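Local coordinates for 3,4-dihydroxybenzoate decarboxylase (Enterobacter cloacae, PDB 5NY5), which probably catalyses the reversible decarboxylation of 3,4-dihydroxybenzoate to catechol, as a UbiD-family enzyme dependent on prenylated flavin, at residues 46-49 / 50-54; 37-40 / 41-44. All coordinates share one frame; numbering follows the deposited sequence.

Interaction 1 of 2, residues 46-49 / 50-54; sequences GTVK and RPTRT
Arg50 NH1 is gripped by two backbone carbonyls of the same loop. Arg50 NH1 donates to Val48 O at 2.8 Å and to Gly46 O at 2.9 Å. Both carbonyls receive it in their own planes. The bond to Gly46 O is the straighter one, with an N-H...O angle of 156° against 137° for Val48 O. Seen from the guanidinium, Val48 O sits at the edge and in plane, while Gly46 O is tilted slightly from it. The arginine chain reaches back over its own loop because it bends about CB-CG (chi2 52°) and then runs extended to the guanidinium. The bend also brings Arg50 CD to 3.8 Å from Val48 O.

The loop joins helix 34-42 to strand 57-60 in the UbiD N-terminal region, and it has no regular secondary structure here. A single side chain ties together backbone groups two and four residues earlier. NE of the same guanidinium makes a salt bridge to Asp409 of the second subunit. That carboxylate probably helps to fix the rotation of the group.

Thr52 comes to the same carbonyl with its methyl. Thr52 CG2 lies 3.4 Å from Val48 O and 4.1 Å from Lys49 O. The methyl stands between the backbone N and the carbonyl carbon, while OG1 is anti to the backbone N. OG1 bonds instead to Gly45 N and to Arg40 O of helix 34-42. The peptide bond before Pro51 is cis, and it turns the chain between Arg50 and Thr52. Lys49 extends alongside this turn, with Lys49 CG 3.6 Å from Arg50 O. Thr47 OG1 bonds to Phe290 O, and Thr47 O accepts a hydrogen bond from Arg475 of the second subunit.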
loop_
_atom_site.group_PDB
_atom_site.type_symbol
_atom_site.label_atom_id
_atom_site.label_comp_id
_atom_site.label_asym_id
_atom_site.label_seq_id
_atom_site.Cartn_x
_atom_site.Cartn_y
_atom_site.Cartn_z
ATOM N N GLY A 46 34.734 -6.669 -7.029
ATOM C CA GLY A 46 33.467 -6.291 -7.629
ATOM C C GLY A 46 32.391 -7.329 -7.386
ATOM O O GLY A 46 32.290 -7.918 -6.304
ATOM N N THR A 47 31.579 -7.568 -8.412
ATOM C CA THR A 47 30.458 -8.492 -8.324
ATOM C C THR A 47 30.847 -9.930 -8.648
ATOM O O THR A 47 29.963 -10.774 -8.815
ATOM C CB THR A 47 29.326 -8.037 -9.249
ATOM O OG1 THR A 47 29.791 -8.004 -10.603
ATOM C CG2 THR A 47 28.853 -6.652 -8.855
ATOM N N VAL A 48 32.144 -10.225 -8.740
ATOM C CA VAL A 48 32.584 -11.596 -8.961
ATOM C C VAL A 48 32.184 -12.454 -7.771
ATOM O O VAL A 48 32.208 -12.001 -6.620
ATOM C CB VAL A 48 34.104 -11.632 -9.197
ATOM C CG1 VAL A 48 34.598 -13.058 -9.337
ATOM C CG2 VAL A 48 34.456 -10.828 -10.429
ATOM N N LYS A 49 31.802 -13.698 -8.047
ATOM C CA LYS A 49 31.373 -14.603 -6.989
ATOM C C LYS A 49 32.517 -14.907 -6.028
ATOM O O LYS A 49 33.656 -15.133 -6.441
ATOM C CB LYS A 49 30.840 -15.905 -7.582
ATOM C CG LYS A 49 30.330 -16.872 -6.527
ATOM C CD LYS A 49 30.224 -18.282 -7.057
ATOM C CE LYS A 49 29.847 -19.244 -5.949
ATOM N NZ LYS A 49 29.744 -20.631 -6.463
ATOM N N ARG A 50 32.196 -14.927 -4.741
ATOM C CA ARG A 50 33.175 -15.175 -3.690
ATOM C C ARG A 50 33.704 -16.608 -3.768
ATOM O O ARG A 50 32.990 -17.506 -4.209
ATOM C CB ARG A 50 32.555 -14.898 -2.317
ATOM C CG ARG A 50 32.663 -13.447 -1.852
ATOM C CD ARG A 50 32.145 -12.465 -2.893
ATOM N NE ARG A 50 32.191 -11.082 -2.432
ATOM C CZ ARG A 50 32.032 -10.028 -3.223
ATOM N NH1 ARG A 50 31.824 -10.196 -4.521
ATOM N NH2 ARG A 50 32.085 -8.804 -2.719
ATOM N N PRO A 51 34.959 -16.831 -3.341
ATOM C CA PRO A 51 35.886 -15.854 -2.759
ATOM C C PRO A 51 36.549 -14.937 -3.781
ATOM O O PRO A 51 36.966 -15.375 -4.850
ATOM C CB PRO A 51 36.932 -16.737 -2.081
ATOM C CG PRO A 51 36.968 -17.952 -2.921
ATOM C CD PRO A 51 35.552 -18.179 -3.382
ATOM N N THR A 52 36.637 -13.659 -3.432
ATOM C CA THR A 52 37.302 -12.663 -4.256
ATOM C C THR A 52 37.621 -11.473 -3.368
ATOM O O THR A 52 37.184 -11.398 -2.219
ATOM C CB THR A 52 36.440 -12.242 -5.449
ATOM O OG1 THR A 52 37.147 -11.269 -6.222
ATOM C CG2 THR A 52 35.123 -11.637 -4.976
ATOM N N ARG A 53 38.387 -10.539 -3.919
ATOM C CA ARG A 53 38.798 -9.347 -3.192
ATOM C C ARG A 53 39.504 -8.422 -4.169
ATOM O O ARG A 53 39.822 -8.804 -5.297
ATOM C CB ARG A 53 39.721 -9.679 -2.014
ATOM C CG ARG A 53 40.986 -10.431 -2.403
ATOM C CD ARG A 53 41.965 -10.485 -1.240
ATOM N NE ARG A 53 43.136 -11.306 -1.533
ATOM C CZ ARG A 53 43.296 -12.559 -1.115
ATOM N NH1 ARG A 53 42.359 -13.141 -0.380
ATOM N NH2 ARG A 53 44.397 -13.230 -1.428
ATOM N N THR A 54 39.741 -7.196 -3.720
ATOM C CA THR A 54 40.626 -6.285 -4.422
ATOM C C THR A 54 42.040 -6.467 -3.898
ATOM O O THR A 54 42.253 -6.754 -2.716
ATOM C CB THR A 54 40.191 -4.831 -4.244
ATOM O OG1 THR A 54 40.127 -4.517 -2.848
ATOM C CG2 THR A 54 38.831 -4.598 -4.881
#

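Interaction 2 of 2, residues 37-40 / 41-44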
loop_
_atom_site.group_PDB
_atom_site.type_symbol
_atom_site.label_atom_id
_atom_site.label_comp_id
_atom_site.label_asym_id
_atom_site.label_seq_id
_atom_site.Cartn_x
_atom_site.Cartn_y
_atom_site.Cartn_z
ATOM N N GLY A 37 40.594 -17.435 -13.657
ATOM C CA GLY A 37 40.323 -18.162 -12.428
ATOM C C GLY A 37 41.322 -17.848 -11.333
ATOM O O GLY A 37 40.973 -17.813 -10.151
ATOM N N VAL A 38 42.579 -17.614 -11.711
ATOM C CA VAL A 38 43.597 -17.256 -10.728
ATOM C C VAL A 38 43.331 -15.869 -10.164
ATOM O O VAL A 38 43.281 -15.675 -8.944
ATOM C CB VAL A 38 45.001 -17.346 -11.352
ATOM C CG1 VAL A 38 46.038 -16.754 -10.416
ATOM C CG2 VAL A 38 45.339 -18.786 -11.677
ATOM N N TYR A 39 43.155 -14.879 -11.042
ATOM C CA TYR A 39 42.980 -13.512 -10.570
ATOM C C TYR A 39 41.645 -13.302 -9.868
ATOM O O TYR A 39 41.481 -12.298 -9.167
ATOM C CB TYR A 39 43.118 -12.522 -11.725
ATOM C CG TYR A 39 43.307 -11.101 -11.254
ATOM C CD1 TYR A 39 44.320 -10.784 -10.360
ATOM C CD2 TYR A 39 42.479 -10.082 -11.693
ATOM C CE1 TYR A 39 44.503 -9.493 -9.919
ATOM C CE2 TYR A 39 42.656 -8.787 -11.257
ATOM C CZ TYR A 39 43.670 -8.499 -10.369
ATOM O OH TYR A 39 43.852 -7.211 -9.926
ATOM N N ARG A 40 40.691 -14.220 -10.037
ATOM C CA ARG A 40 39.447 -14.133 -9.280
ATOM C C ARG A 40 39.712 -14.160 -7.781
ATOM O O ARG A 40 39.050 -13.454 -7.012
ATOM C CB ARG A 40 38.510 -15.272 -9.674
ATOM C CG ARG A 40 37.285 -15.384 -8.794
ATOM C CD ARG A 40 37.144 -16.778 -8.237
ATOM N NE ARG A 40 35.903 -16.937 -7.491
ATOM C CZ ARG A 40 35.297 -18.102 -7.300
ATOM N NH1 ARG A 40 34.167 -18.161 -6.611
ATOM N NH2 ARG A 40 35.818 -19.209 -7.809
ATOM N N HIS A 41 40.683 -14.967 -7.348
ATOM C CA HIS A 41 41.039 -15.043 -5.939
ATOM C C HIS A 41 41.910 -13.884 -5.484
ATOM O O HIS A 41 41.940 -13.586 -4.286
ATOM C CB HIS A 41 41.778 -16.351 -5.642
ATOM C CG HIS A 41 40.962 -17.582 -5.886
ATOM N ND1 HIS A 41 40.054 -18.066 -4.970
ATOM C CD2 HIS A 41 40.927 -18.435 -6.936
ATOM C CE1 HIS A 41 39.488 -19.160 -5.449
ATOM N NE2 HIS A 41 40.001 -19.405 -6.640
ATOM N N ILE A 42 42.611 -13.225 -6.398
ATOM C CA ILE A 42 43.664 -12.283 -6.041
ATOM C C ILE A 42 43.192 -10.834 -6.118
ATOM O O ILE A 42 43.444 -10.048 -5.205
ATOM C CB ILE A 42 44.910 -12.526 -6.922
ATOM C CG1 ILE A 42 45.590 -13.832 -6.493
ATOM C CG2 ILE A 42 45.874 -11.355 -6.834
ATOM C CD1 ILE A 42 46.690 -14.294 -7.405
ATOM N N GLY A 43 42.501 -10.452 -7.189
ATOM C CA GLY A 43 42.154 -9.048 -7.326
ATOM C C GLY A 43 40.965 -8.688 -8.196
ATOM O O GLY A 43 40.753 -7.506 -8.482
ATOM N N ALA A 44 40.177 -9.678 -8.618
ATOM C CA ALA A 44 39.020 -9.393 -9.462
ATOM C C ALA A 44 38.041 -8.457 -8.759
ATOM O O ALA A 44 37.686 -7.397 -9.286
ATOM C CB ALA A 44 38.331 -10.695 -9.866
#
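The C-terminal part of helix 34-42 and the chain just after it meet here, in the helical connection of a beta-alpha-beta unit between strands 22-25 and 57-60. Tyr39 O gathers the amides of the turn that follows. Gly43 N reaches Tyr39 O at 2.9 Å and nearly straight, with an N-H...O angle of 173°. Ala44 N reaches Tyr39 O at 3.0 Å on a more bent path, and the bond from Ile42 N is weak. Both main donors are tilted somewhat from the carbonyl plane. One residue back, Val38 O accepts from His41 N at 3.1 Å, an i to i+3 bond, with the donor above the carbonyl plane.

Gly43 then folds over the Tyr39 ring. Gly43 CA lies over the face, 3.8 Å from the centroid of the Tyr39 ring, in a CH-pi contact. Gly43 C and Ala44 N follow over the same face, displaced toward the rim. The ring is placed there by a chi1 of -165°, which sets CG beside the carbonyl carbon and directs the ring along the departing chain. The Ile42 and Tyr39 side chains cross at about a right angle, and Ile42 CG2 meets Tyr39 CE1.

Val38 and Ile42 lie side by side, with Val38 CG1 3.9 Å from Ile42 CD1. On another side of the helix, Arg40 CD stands over the centre of the His41 ring, 4.2 Å from its centroid, as a second CH-pi contact. Ala44 CB closes against Arg40 CA at 3.7 Å.

Tyr39 OH is bonded to Pro56 O, just before strand 57-60. Within that strand, Met58 packs against Tyr39 and Ile42, and Phe60 against Val38. The second subunit adds Trp486 on Val38, Pro483 on His41 and Ala487 on Ile42.

Interaction 2 lies in the C-terminal part of helix 34-42 and the chain just after it, and interaction 1 shapes the loop that leads on to strand 57-60. Their centres are about 8 Å apart. Interaction 2 is buried, and backbone amides, aliphatic contacts and ring faces hold it together. Interaction 1 is only partly buried, and a charged side chain bonded to carbonyls organises it. Arg40 joins the two: Arg40 NE lies 3.1 Å from Lys49 O, a probable hydrogen bond. Both contacts touch the second subunit, interaction 1 through salt-bridging and polar groups as well as packing, interaction 2 through packing.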